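FAD-binding oxidoreductase (Gulosibacter chungangensis, PDB 7PBG) probably oxidises 4-ethylphenol and related 4-alkylphenols by dehydrogenation, giving products such as 4-vinylphenol, with the help of a covalently bound FAD. Local coordinates at residues H395-P400 with H439-P444; V278-F283 with Y427-I432; G78-A83 with T100-L105; V58-S63 with L104-K109. All blocks are in the same frame, centred on the assembly; numbering follows the deposited sequence.

Contact 1: H395-P400 with H439-P444. With FAD (flavin-adenine dinucleotide), chain C.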
# COMPACT_ATOMS: atom_id res chain seq x y z
N HIS A 395 -26.88 13.43 0.51
CA HIS A 395 -25.88 13.51 -0.58
C HIS A 395 -25.72 12.21 -1.31
O HIS A 395 -26.28 11.18 -0.91
CB HIS A 395 -24.59 14.11 0.02
CG HIS A 395 -24.03 13.34 1.15
ND1 HIS A 395 -23.78 11.99 1.10
CD2 HIS A 395 -23.62 13.75 2.35
CE1 HIS A 395 -23.35 11.59 2.27
NE2 HIS A 395 -23.15 12.66 3.03
N PHE A 396 -24.94 12.31 -2.39
CA PHE A 396 -24.76 11.28 -3.43
C PHE A 396 -23.51 11.65 -4.19
O PHE A 396 -23.58 12.49 -5.06
CB PHE A 396 -26.04 11.24 -4.26
CG PHE A 396 -26.16 10.18 -5.32
CD1 PHE A 396 -26.46 8.88 -4.98
CD2 PHE A 396 -25.95 10.48 -6.66
CE1 PHE A 396 -26.58 7.90 -5.95
CE2 PHE A 396 -26.09 9.51 -7.63
CZ PHE A 396 -26.40 8.22 -7.28
N PHE A 397 -22.37 11.05 -3.82
CA PHE A 397 -21.05 11.62 -4.16
C PHE A 397 -20.71 11.38 -5.63
O PHE A 397 -20.89 10.28 -6.13
CB PHE A 397 -19.95 11.04 -3.27
CG PHE A 397 -19.97 11.58 -1.88
CD1 PHE A 397 -19.55 12.88 -1.61
CD2 PHE A 397 -20.39 10.78 -0.83
CE1 PHE A 397 -19.62 13.39 -0.32
CE2 PHE A 397 -20.44 11.28 0.47
CZ PHE A 397 -20.02 12.58 0.72
N TYR A 398 -20.19 12.42 -6.26
CA TYR A 398 -19.39 12.34 -7.51
C TYR A 398 -17.99 12.80 -7.14
O TYR A 398 -17.79 14.00 -6.93
CB TYR A 398 -19.99 13.23 -8.57
CG TYR A 398 -19.14 13.41 -9.81
CD1 TYR A 398 -18.91 12.35 -10.66
CD2 TYR A 398 -18.56 14.63 -10.10
CE1 TYR A 398 -18.08 12.48 -11.76
CE2 TYR A 398 -17.78 14.79 -11.24
CZ TYR A 398 -17.52 13.71 -12.05
OH TYR A 398 -16.73 13.82 -13.16
N ALA A 399 -17.02 11.88 -7.09
CA ALA A 399 -15.67 12.24 -6.59
C ALA A 399 -14.57 11.73 -7.52
O ALA A 399 -13.92 10.74 -7.20
CB ALA A 399 -15.52 11.72 -5.20
N PRO A 400 -14.38 12.36 -8.68
CA PRO A 400 -13.32 11.91 -9.56
C PRO A 400 -11.92 12.32 -9.14
O PRO A 400 -11.70 13.36 -8.55
CB PRO A 400 -13.64 12.57 -10.89
CG PRO A 400 -14.36 13.84 -10.50
CD PRO A 400 -15.17 13.46 -9.26
N HIS A 439 -8.27 15.22 -6.19
CA HIS A 439 -9.69 14.88 -6.04
C HIS A 439 -10.58 16.11 -6.18
O HIS A 439 -10.27 17.20 -5.63
CB HIS A 439 -9.92 14.25 -4.66
CG HIS A 439 -9.03 13.10 -4.38
ND1 HIS A 439 -9.43 11.79 -4.60
CD2 HIS A 439 -7.77 13.04 -3.91
CE1 HIS A 439 -8.46 10.97 -4.26
NE2 HIS A 439 -7.43 11.72 -3.83
N HIS A 440 -11.67 15.91 -6.89
CA HIS A 440 -12.84 16.80 -6.92
C HIS A 440 -13.94 16.09 -6.17
O HIS A 440 -14.39 15.03 -6.62
CB HIS A 440 -13.21 17.18 -8.35
CG HIS A 440 -14.53 17.84 -8.47
ND1 HIS A 440 -15.25 17.78 -9.63
CD2 HIS A 440 -15.23 18.59 -7.59
CE1 HIS A 440 -16.38 18.46 -9.47
NE2 HIS A 440 -16.38 18.98 -8.22
N ILE A 441 -14.32 16.59 -5.01
CA ILE A 441 -15.48 16.01 -4.27
C ILE A 441 -16.71 16.88 -4.52
O ILE A 441 -16.73 18.05 -4.14
CB ILE A 441 -15.19 15.90 -2.77
CG1 ILE A 441 -13.84 15.23 -2.46
CG2 ILE A 441 -16.37 15.22 -2.13
CD1 ILE A 441 -13.54 13.99 -3.25
N CYS A 442 -17.67 16.37 -5.28
CA CYS A 442 -18.98 16.98 -5.53
C CYS A 442 -19.94 16.32 -4.56
O CYS A 442 -20.25 15.11 -4.71
CB CYS A 442 -19.39 16.81 -6.98
SG CYS A 442 -21.10 17.29 -7.27
N LEU A 443 -20.30 17.06 -3.54
CA LEU A 443 -21.29 16.64 -2.53
C LEU A 443 -22.56 17.40 -2.87
O LEU A 443 -22.69 18.60 -2.55
CB LEU A 443 -20.74 16.99 -1.16
CG LEU A 443 -21.52 16.45 0.03
CD1 LEU A 443 -20.65 16.57 1.28
CD2 LEU A 443 -22.85 17.15 0.23
N PRO A 444 -23.50 16.78 -3.59
CA PRO A 444 -24.75 17.46 -3.87
C PRO A 444 -25.65 17.32 -2.64
O PRO A 444 -25.49 16.33 -1.91
CB PRO A 444 -25.35 16.65 -5.00
CG PRO A 444 -24.86 15.24 -4.72
CD PRO A 444 -23.47 15.43 -4.17
PA FAD C . -19.61 0.60 6.42
O1A FAD C . -20.91 1.09 5.87
O2A FAD C . -19.63 -0.32 7.61
O5B FAD C . -18.84 -0.13 5.27
C5B FAD C . -18.76 0.42 3.96
C4B FAD C . -18.60 -0.73 2.99
O4B FAD C . -17.35 -1.43 3.22
C3B FAD C . -19.67 -1.84 3.09
O3B FAD C . -20.85 -1.48 2.37
C2B FAD C . -18.91 -3.07 2.57
O2B FAD C . -18.90 -3.05 1.15
C1B FAD C . -17.52 -2.84 3.15
N9A FAD C . -17.32 -3.39 4.47
C8A FAD C . -17.39 -2.70 5.64
N7A FAD C . -17.14 -3.46 6.67
C5A FAD C . -16.96 -4.72 6.15
C6A FAD C . -16.62 -5.94 6.75
N6A FAD C . -16.50 -6.09 8.07
N1A FAD C . -16.50 -7.01 5.93
C2A FAD C . -16.64 -6.83 4.59
N3A FAD C . -16.92 -5.72 3.92
C4A FAD C . -17.08 -4.69 4.77
N1 FAD C . -15.98 9.30 3.78
C2 FAD C . -14.67 9.40 3.92
O2 FAD C . -13.92 8.41 3.71
N3 FAD C . -14.09 10.52 4.39
C4 FAD C . -14.80 11.66 4.65
O4 FAD C . -14.22 12.65 5.14
C4X FAD C . -16.17 11.62 4.46
N5 FAD C . -16.85 12.72 4.70
C5X FAD C . -18.21 12.65 4.52
C6 FAD C . -18.96 13.80 4.79
C7 FAD C . -20.34 13.81 4.69
C7M FAD C . -21.10 15.07 5.01
C8 FAD C . -20.99 12.61 4.32
C8M FAD C . -22.48 12.57 4.20
C9 FAD C . -20.26 11.48 4.02
C9A FAD C . -18.86 11.45 4.13
N10 FAD C . -18.09 10.31 3.89
C10 FAD C . -16.72 10.36 4.06
C1' FAD C . -18.72 9.01 3.56
C2' FAD C . -19.05 8.16 4.79
O2' FAD C . -19.65 8.97 5.85
C3' FAD C . -17.84 7.46 5.45
O3' FAD C . -17.00 6.91 4.47
C4' FAD C . -18.19 6.36 6.47
O4' FAD C . -17.10 6.18 7.39
C5' FAD C . -18.51 5.06 5.78
O5' FAD C . -19.46 4.28 6.52
P FAD C . -18.99 3.19 7.58
O1P FAD C . -20.14 2.92 8.51
O2P FAD C . -17.71 3.69 8.17
O3P FAD C . -18.68 1.89 6.71
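His395 and Leu443 meet with a defined torsion on each side: His395 sets CG, the root of its imidazole, between its backbone N and carbonyl carbon (chi1 58°), and Leu443 holds CG anti to its backbone N (chi1 -171°), 3.6 Å from Phe397 CE1. His395 CB lies 3.5 Å from Leu443 CD2, and the imidazole reaches the flavin, where His395 NE2 is covalently bonded to FAD C8M at 1.4 Å. A histidine suits the place because its ring nitrogen can form this link. Phe397 supplies a broad apolar wedge: its CZ stands over the centre of one imidazole face and comes within 3.5 Å of FAD C9. The backbones pair antiparallel at Tyr398 and Cys442, Tyr398 N to Cys442 O at 3.1 Å and Cys442 N to Tyr398 O at 2.9 Å. The small Cys442 CB fits at the edge of the Tyr398 ring, whose own edge is turned toward the face of His440 in an offset edge-to-face pair, planes at 89°. Strand 438-447 lies between strands 393-402 and 426-433; Phe397 and Leu443 face the flavin, while Tyr398 packs on helix 451-470 and Cys442 on helix 406-422.

Contact 2: V278-F283 with Y427-I432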
# COMPACT_ATOMS: atom_id res chain seq x y z
N VAL A 278 -9.76 22.21 0.18
CA VAL A 278 -10.11 23.50 -0.47
C VAL A 278 -11.61 23.44 -0.69
O VAL A 278 -12.03 22.66 -1.59
CB VAL A 278 -9.35 23.73 -1.78
CG1 VAL A 278 -9.62 25.15 -2.27
CG2 VAL A 278 -7.85 23.48 -1.64
N ARG A 279 -12.39 24.09 0.16
CA ARG A 279 -13.86 23.98 -0.02
C ARG A 279 -14.44 25.29 -0.50
O ARG A 279 -13.91 26.39 -0.23
CB ARG A 279 -14.58 23.49 1.23
CG ARG A 279 -14.25 24.22 2.49
CD ARG A 279 -15.18 23.63 3.56
NE ARG A 279 -15.23 22.17 3.75
CZ ARG A 279 -15.91 21.59 4.76
NH1 ARG A 279 -16.62 22.32 5.61
NH2 ARG A 279 -15.92 20.27 4.89
N ASN A 280 -15.59 25.17 -1.14
CA ASN A 280 -16.35 26.36 -1.56
C ASN A 280 -17.16 26.89 -0.38
O ASN A 280 -17.39 26.18 0.61
CB ASN A 280 -17.17 26.12 -2.80
CG ASN A 280 -18.36 25.20 -2.66
OD1 ASN A 280 -18.48 24.42 -1.72
ND2 ASN A 280 -19.22 25.25 -3.66
N VAL A 281 -17.62 28.13 -0.52
CA VAL A 281 -18.37 28.80 0.59
C VAL A 281 -19.63 28.00 0.90
O VAL A 281 -20.01 27.86 2.12
CB VAL A 281 -18.67 30.28 0.29
CG1 VAL A 281 -19.56 30.49 -0.90
CG2 VAL A 281 -19.25 30.94 1.53
N THR A 282 -20.27 27.40 -0.08
CA THR A 282 -21.53 26.68 0.21
C THR A 282 -21.27 25.54 1.20
O THR A 282 -22.14 25.31 2.11
CB THR A 282 -22.16 26.15 -1.07
OG1 THR A 282 -22.23 27.25 -1.97
CG2 THR A 282 -23.56 25.61 -0.83
N PHE A 283 -20.15 24.83 1.06
CA PHE A 283 -19.86 23.67 1.92
C PHE A 283 -19.71 24.19 3.34
O PHE A 283 -20.36 23.71 4.28
CB PHE A 283 -18.67 22.91 1.35
CG PHE A 283 -18.51 21.50 1.83
CD1 PHE A 283 -17.79 20.61 1.06
CD2 PHE A 283 -19.09 21.05 3.00
CE1 PHE A 283 -17.63 19.30 1.46
CE2 PHE A 283 -18.94 19.73 3.41
CZ PHE A 283 -18.16 18.88 2.67
N TYR A 427 -24.62 22.43 -4.79
CA TYR A 427 -23.26 21.89 -5.06
C TYR A 427 -22.30 22.32 -3.98
O TYR A 427 -21.93 23.48 -3.93
CB TYR A 427 -22.80 22.41 -6.42
CG TYR A 427 -21.40 22.09 -6.84
CD1 TYR A 427 -20.72 20.95 -6.40
CD2 TYR A 427 -20.79 22.92 -7.75
CE1 TYR A 427 -19.42 20.68 -6.79
CE2 TYR A 427 -19.51 22.64 -8.18
CZ TYR A 427 -18.84 21.52 -7.73
OH TYR A 427 -17.59 21.34 -8.23
N LEU A 428 -21.92 21.37 -3.13
CA LEU A 428 -20.88 21.56 -2.12
C LEU A 428 -19.62 20.93 -2.71
O LEU A 428 -19.68 19.79 -3.18
CB LEU A 428 -21.31 20.91 -0.81
CG LEU A 428 -22.35 21.71 -0.02
CD1 LEU A 428 -23.65 21.92 -0.79
CD2 LEU A 428 -22.60 21.00 1.29
N ALA A 429 -18.54 21.69 -2.73
CA ALA A 429 -17.35 21.29 -3.51
C ALA A 429 -16.16 21.27 -2.58
O ALA A 429 -15.99 22.21 -1.77
CB ALA A 429 -17.13 22.22 -4.68
N GLN A 430 -15.35 20.23 -2.70
CA GLN A 430 -14.02 20.26 -2.08
C GLN A 430 -13.03 19.81 -3.16
O GLN A 430 -13.33 18.91 -3.94
CB GLN A 430 -14.12 19.43 -0.81
CG GLN A 430 -12.87 19.39 0.04
CD GLN A 430 -13.31 19.03 1.43
OE1 GLN A 430 -13.88 19.85 2.17
NE2 GLN A 430 -13.16 17.77 1.77
N PHE A 431 -11.86 20.42 -3.16
CA PHE A 431 -10.74 19.92 -3.99
C PHE A 431 -9.60 19.62 -3.05
O PHE A 431 -9.40 20.35 -2.09
CB PHE A 431 -10.31 20.93 -5.04
CG PHE A 431 -11.26 21.11 -6.19
CD1 PHE A 431 -11.12 20.39 -7.37
CD2 PHE A 431 -12.34 21.95 -6.03
CE1 PHE A 431 -12.03 20.56 -8.40
CE2 PHE A 431 -13.26 22.11 -7.06
CZ PHE A 431 -13.08 21.43 -8.25
N ILE A 432 -8.92 18.51 -3.29
CA ILE A 432 -7.76 18.09 -2.44
C ILE A 432 -6.67 17.62 -3.41
O ILE A 432 -6.99 16.78 -4.29
CB ILE A 432 -8.17 16.98 -1.46
CG1 ILE A 432 -9.29 17.39 -0.51
CG2 ILE A 432 -6.95 16.47 -0.72
CD1 ILE A 432 -9.94 16.20 0.17
O HOH W 1 -22.82 25.98 -4.52
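Backbone pairing joins Val278 to Phe431 as an antiparallel hydrogen-bonded pair, with Phe431 N 2.7 Å from Val278 O and a weak return bond from Val278 N. Asn280 N continues the ladder to Ala429 O. Side-chain polar bonds then take over. Asn280 OD1 accepts from Ala429 N at 2.9 Å and, from the opposite face of its amide, from Phe283 N at 3.3 Å, the N-cap bond of helix 281-288. Its ND2, with the acceptor in the amide plane, gives to Tyr427 O at 3.2 Å. Asparagine fits because one planar group both accepts and donates; an alanine here would probably leave Ala429 N and Tyr427 O without these mates and weaken the start of the helix. Arg279, bent at chi3 (52°), offers NE to Gln430 OE1 at 3.1 Å, the oxygen lying in the guanidinium plane; its charge is met by Asp284 through NH1. The flat Phe283 ring packs over this group, its CD2 3.6 Å above the centre of the Arg279 guanidinium. In apolar contact, the same ring crosses Leu428 at about a right angle, Phe283 CG 3.9 Å from Leu428 CB. Strand 277-280 lies between strands 318-326 and 426-433; Val278 and Phe431 pack on helix 255-266, and Ala429 and Tyr427 on helix 406-422.

Contact 3: G78-A83 with T100-L105. With FAD (flavin-adenine dinucleotide), chain C.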
# COMPACT_ATOMS: atom_id res chain seq x y z
N GLY A 78 -27.85 -20.64 -1.43
CA GLY A 78 -27.66 -19.69 -2.55
C GLY A 78 -28.24 -18.31 -2.25
O GLY A 78 -28.75 -17.66 -3.16
N ILE A 79 -28.16 -17.88 -0.99
CA ILE A 79 -28.69 -16.59 -0.52
C ILE A 79 -27.56 -15.57 -0.47
O ILE A 79 -26.58 -15.84 0.22
CB ILE A 79 -29.41 -16.77 0.82
CG1 ILE A 79 -30.72 -17.57 0.61
CG2 ILE A 79 -29.63 -15.41 1.46
CD1 ILE A 79 -31.41 -17.92 1.89
N PRO A 80 -27.67 -14.46 -1.23
CA PRO A 80 -26.67 -13.39 -1.19
C PRO A 80 -26.64 -12.67 0.16
O PRO A 80 -27.68 -12.53 0.86
CB PRO A 80 -27.04 -12.48 -2.35
CG PRO A 80 -28.52 -12.69 -2.53
CD PRO A 80 -28.77 -14.14 -2.17
N LEU A 81 -25.41 -12.29 0.56
CA LEU A 81 -25.11 -11.62 1.84
C LEU A 81 -24.48 -10.26 1.52
O LEU A 81 -23.72 -10.14 0.55
CB LEU A 81 -24.10 -12.45 2.65
CG LEU A 81 -24.50 -13.86 3.06
CD1 LEU A 81 -23.38 -14.52 3.85
CD2 LEU A 81 -25.80 -13.84 3.88
N HIS A 82 -24.74 -9.29 2.37
CA HIS A 82 -24.00 -7.99 2.36
C HIS A 82 -23.60 -7.76 3.79
O HIS A 82 -24.51 -7.64 4.68
CB HIS A 82 -24.83 -6.85 1.76
CG HIS A 82 -24.18 -5.52 1.88
ND1 HIS A 82 -22.81 -5.33 1.60
CD2 HIS A 82 -24.69 -4.31 2.21
CE1 HIS A 82 -22.53 -4.06 1.74
NE2 HIS A 82 -23.67 -3.40 2.15
N ALA A 83 -22.30 -7.78 4.02
CA ALA A 83 -21.70 -7.59 5.35
C ALA A 83 -21.09 -6.18 5.42
O ALA A 83 -20.42 -5.72 4.47
CB ALA A 83 -20.66 -8.64 5.57
N THR A 100 -31.79 -6.59 -4.38
CA THR A 100 -33.01 -6.72 -3.57
C THR A 100 -33.05 -8.13 -2.94
O THR A 100 -32.77 -9.07 -3.68
CB THR A 100 -34.22 -6.43 -4.46
OG1 THR A 100 -34.08 -5.10 -4.94
CG2 THR A 100 -35.51 -6.64 -3.70
N GLY A 101 -33.38 -8.26 -1.65
CA GLY A 101 -33.58 -9.56 -0.99
C GLY A 101 -32.29 -10.08 -0.37
O GLY A 101 -32.34 -11.13 0.29
N THR A 102 -31.20 -9.30 -0.43
CA THR A 102 -29.92 -9.70 0.19
C THR A 102 -30.15 -9.76 1.69
O THR A 102 -30.87 -8.90 2.20
CB THR A 102 -28.79 -8.79 -0.25
OG1 THR A 102 -28.67 -9.00 -1.67
CG2 THR A 102 -27.47 -9.07 0.45
N VAL A 103 -29.57 -10.76 2.35
CA VAL A 103 -29.55 -10.83 3.83
C VAL A 103 -28.40 -9.94 4.29
O VAL A 103 -27.26 -10.17 3.83
CB VAL A 103 -29.41 -12.28 4.31
CG1 VAL A 103 -29.11 -12.36 5.78
CG2 VAL A 103 -30.65 -13.10 3.96
N LEU A 104 -28.65 -9.00 5.19
CA LEU A 104 -27.60 -8.06 5.66
C LEU A 104 -26.94 -8.61 6.92
O LEU A 104 -27.68 -9.16 7.82
CB LEU A 104 -28.25 -6.71 5.90
CG LEU A 104 -29.18 -6.23 4.78
CD1 LEU A 104 -29.66 -4.83 5.10
CD2 LEU A 104 -28.48 -6.23 3.44
N LEU A 105 -25.61 -8.49 6.99
CA LEU A 105 -24.87 -8.83 8.22
C LEU A 105 -24.37 -7.51 8.80
O LEU A 105 -23.42 -7.00 8.28
CB LEU A 105 -23.69 -9.77 7.94
CG LEU A 105 -24.02 -11.24 7.76
CD1 LEU A 105 -25.17 -11.47 6.80
CD2 LEU A 105 -22.78 -12.04 7.37
PA FAD C . -19.61 0.60 6.42
O1A FAD C . -20.91 1.09 5.87
O2A FAD C . -19.63 -0.32 7.61
O5B FAD C . -18.84 -0.13 5.27
C5B FAD C . -18.76 0.42 3.96
C4B FAD C . -18.60 -0.73 2.99
O4B FAD C . -17.35 -1.43 3.22
C3B FAD C . -19.67 -1.84 3.09
O3B FAD C . -20.85 -1.48 2.37
C2B FAD C . -18.91 -3.07 2.57
O2B FAD C . -18.90 -3.05 1.15
C1B FAD C . -17.52 -2.84 3.15
N9A FAD C . -17.32 -3.39 4.47
C8A FAD C . -17.39 -2.70 5.64
N7A FAD C . -17.14 -3.46 6.67
C5A FAD C . -16.96 -4.72 6.15
C6A FAD C . -16.62 -5.94 6.75
N6A FAD C . -16.50 -6.09 8.07
N1A FAD C . -16.50 -7.01 5.93
C2A FAD C . -16.64 -6.83 4.59
N3A FAD C . -16.92 -5.72 3.92
C4A FAD C . -17.08 -4.69 4.77
N1 FAD C . -15.98 9.30 3.78
C2 FAD C . -14.67 9.40 3.92
O2 FAD C . -13.92 8.41 3.71
N3 FAD C . -14.09 10.52 4.39
C4 FAD C . -14.80 11.66 4.65
O4 FAD C . -14.22 12.65 5.14
C4X FAD C . -16.17 11.62 4.46
N5 FAD C . -16.85 12.72 4.70
C5X FAD C . -18.21 12.65 4.52
C6 FAD C . -18.96 13.80 4.79
C7 FAD C . -20.34 13.81 4.69
C7M FAD C . -21.10 15.07 5.01
C8 FAD C . -20.99 12.61 4.32
C8M FAD C . -22.48 12.57 4.20
C9 FAD C . -20.26 11.48 4.02
C9A FAD C . -18.86 11.45 4.13
N10 FAD C . -18.09 10.31 3.89
C10 FAD C . -16.72 10.36 4.06
C1' FAD C . -18.72 9.01 3.56
C2' FAD C . -19.05 8.16 4.79
O2' FAD C . -19.65 8.97 5.85
C3' FAD C . -17.84 7.46 5.45
O3' FAD C . -17.00 6.91 4.47
C4' FAD C . -18.19 6.36 6.47
O4' FAD C . -17.10 6.18 7.39
C5' FAD C . -18.51 5.06 5.78
O5' FAD C . -19.46 4.28 6.52
P FAD C . -18.99 3.19 7.58
O1P FAD C . -20.14 2.92 8.51
O2P FAD C . -17.71 3.69 8.17
O3P FAD C . -18.68 1.89 6.71
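In the FAD-binding domain of the PCMH type, Leu81, His82 and Ala83 pair in parallel with Val103, Leu104 and Leu105. Three backbone bonds stitch the strands: Val103 N to Pro80 O at 3.0 Å, His82 N to Val103 O at 3.0 Å and Leu105 N to His82 O at 2.7 Å. Proline can occupy its position because only its carbonyl is used here. On the face that bears Leu81, Val103 and Leu105, branched apolar chains pack together, with Leu81 CD2 3.8 Å from Leu105 CD1; the compact Ala83 meets Leu105 CB to CB at 4.0 Å. Ahead of strand 81-84, Ile79 CG2 touches Val103 CG2 at 3.6 Å. Thr102 lays its CG2 against the backbone, 3.3 Å from His82 N, while its OG1 bonds to Leu99 O. On the face of His82 and Leu104, His82 CB meets Leu104 CD2. His82 holds CG anti to its backbone N (chi1 174°), and its ring comes edge-on to the adenosine ribose, CE1 being 3.1 Å from FAD O3B. The preceding helix ends in a Schellman motif with Gly78, whose positive phi favours glycine. Parallel strands 81-84 and 103-106 thus belong to the domain's small mixed sheet, His82 and Ala83 lining the adenosine part of the FAD pocket.

Contact 4: V58-S63 with L104-K109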
# COMPACT_ATOMS: atom_id res chain seq x y z
N VAL A 58 -31.89 -8.88 8.48
CA VAL A 58 -30.60 -8.47 9.08
C VAL A 58 -30.24 -9.44 10.17
O VAL A 58 -31.12 -9.87 10.95
CB VAL A 58 -30.62 -7.00 9.54
CG1 VAL A 58 -31.59 -6.71 10.68
CG2 VAL A 58 -29.22 -6.60 9.94
N ILE A 59 -28.95 -9.78 10.23
CA ILE A 59 -28.40 -10.68 11.25
C ILE A 59 -27.31 -9.91 11.98
O ILE A 59 -26.50 -9.24 11.33
CB ILE A 59 -27.85 -11.97 10.62
CG1 ILE A 59 -28.90 -12.69 9.79
CG2 ILE A 59 -27.24 -12.84 11.71
CD1 ILE A 59 -28.39 -13.93 9.07
N TRP A 60 -27.29 -10.06 13.29
CA TRP A 60 -26.29 -9.48 14.19
C TRP A 60 -25.39 -10.58 14.69
O TRP A 60 -25.59 -11.15 15.77
CB TRP A 60 -27.05 -8.79 15.33
CG TRP A 60 -27.89 -7.66 14.86
CD1 TRP A 60 -27.55 -6.71 13.95
CD2 TRP A 60 -29.23 -7.35 15.28
NE1 TRP A 60 -28.58 -5.81 13.80
CE2 TRP A 60 -29.62 -6.18 14.60
CE3 TRP A 60 -30.11 -7.94 16.19
CZ2 TRP A 60 -30.87 -5.60 14.75
CZ3 TRP A 60 -31.35 -7.36 16.36
CH2 TRP A 60 -31.71 -6.19 15.67
N PRO A 61 -24.34 -10.95 13.93
CA PRO A 61 -23.41 -11.94 14.41
C PRO A 61 -22.60 -11.48 15.62
O PRO A 61 -22.31 -10.28 15.71
CB PRO A 61 -22.48 -12.24 13.23
CG PRO A 61 -22.84 -11.28 12.14
CD PRO A 61 -24.01 -10.43 12.60
N GLY A 62 -22.26 -12.43 16.48
CA GLY A 62 -21.64 -12.18 17.79
C GLY A 62 -20.15 -12.44 17.80
O GLY A 62 -19.52 -12.10 18.82
N SER A 63 -19.59 -13.00 16.72
CA SER A 63 -18.22 -13.58 16.69
C SER A 63 -17.85 -13.96 15.26
O SER A 63 -18.74 -14.16 14.43
CB SER A 63 -18.09 -14.76 17.57
OG SER A 63 -18.80 -15.85 17.00
N LEU A 104 -28.65 -9.00 5.19
CA LEU A 104 -27.60 -8.06 5.66
C LEU A 104 -26.94 -8.61 6.92
O LEU A 104 -27.68 -9.16 7.82
CB LEU A 104 -28.25 -6.71 5.90
CG LEU A 104 -29.18 -6.23 4.78
CD1 LEU A 104 -29.66 -4.83 5.10
CD2 LEU A 104 -28.48 -6.23 3.44
N LEU A 105 -25.61 -8.49 6.99
CA LEU A 105 -24.87 -8.83 8.22
C LEU A 105 -24.37 -7.51 8.80
O LEU A 105 -23.42 -7.00 8.28
CB LEU A 105 -23.69 -9.77 7.94
CG LEU A 105 -24.02 -11.24 7.76
CD1 LEU A 105 -25.17 -11.47 6.80
CD2 LEU A 105 -22.78 -12.04 7.37
N HIS A 106 -24.97 -7.03 9.88
CA HIS A 106 -24.44 -5.85 10.60
C HIS A 106 -23.49 -6.35 11.69
O HIS A 106 -23.93 -6.58 12.82
CB HIS A 106 -25.58 -4.99 11.08
CG HIS A 106 -25.13 -3.78 11.80
ND1 HIS A 106 -25.94 -3.09 12.63
CD2 HIS A 106 -23.91 -3.22 11.88
CE1 HIS A 106 -25.25 -2.10 13.19
NE2 HIS A 106 -24.01 -2.15 12.73
N LEU A 107 -22.21 -6.45 11.35
CA LEU A 107 -21.18 -6.99 12.23
C LEU A 107 -21.01 -6.10 13.45
O LEU A 107 -20.74 -6.63 14.51
CB LEU A 107 -19.86 -7.18 11.48
CG LEU A 107 -19.71 -8.56 10.85
CD1 LEU A 107 -20.54 -8.70 9.61
CD2 LEU A 107 -18.25 -8.90 10.59
N GLY A 108 -21.08 -4.78 13.25
CA GLY A 108 -20.66 -3.83 14.28
C GLY A 108 -21.66 -3.77 15.44
O GLY A 108 -21.28 -3.23 16.48
N LYS A 109 -22.88 -4.25 15.28
CA LYS A 109 -23.89 -4.19 16.37
C LYS A 109 -23.29 -4.86 17.62
O LYS A 109 -23.36 -4.24 18.71
CB LYS A 109 -25.20 -4.85 15.90
CG LYS A 109 -26.30 -4.97 16.96
CD LYS A 109 -27.46 -4.04 16.84
CE LYS A 109 -28.28 -3.97 18.12
NZ LYS A 109 -29.39 -4.95 18.11
O HOH W 2 -23.63 -7.85 15.31
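Val58 and Ile59 are sewn tightly to residues 104-106, whereas Trp60 and Lys109 meet at the solvent side. In the tight part the parallel backbones share two bonds, Ile59 N to Leu104 O at 2.8 Å and His106 N to Ile59 O at 3.1 Å. Val58, a slim branched residue, lies beside His106 and points the same way, CG2 4.1 Å from His106 CB. Pro61 adds a rigid apolar ring toward Leu107, and a water bridges two carbonyls, lying 2.8 Å from each of Pro61 O and His106 O. On the outer side, Lys109 bends at chi2 (106°), which turns CD over the five-membered ring of Trp60, 3.8 Å from its centroid. NZ then stands 3.4 Å above the centroid of the six-membered ring, 4° off the normal, in a cation-pi contact. Tryptophan suits the place because its wide face receives CD over one ring and NZ over the other, while NE1 bonds to Tyr41 OH, which His106 ND1 also reaches. An alanine in place of Trp60 would probably leave the ammonium group without its aromatic platform, free to turn into solvent, and Tyr41 without one partner. Strand 57-59 lies between strands 31-32 and 103-106, with Ile59 and Pro61 packed against helix 64-77.

From the N terminus, the chain leaves strand 57-59, passes helix 64-77 and strand 81-84, and returns on strand 103-106, which slots between the two earlier strands. Contact 3 closes a shorter loop, from 78-83 to 100-105, and contact 4 a longer one, both ending on strand 103-106 and sharing Leu104 and Leu105. Much later, contact 2 brings 278-283 to 427-432, and contact 1 joins 395-400 to 439-444. These two cross, since their segments alternate, and consecutive strands 426-433 and 438-447 put them side by side in one antiparallel sheet. Contacts 1 and 3 do not touch, their centres about 28 Å apart, yet FAD spans them, flavin at one and adenosine at the other.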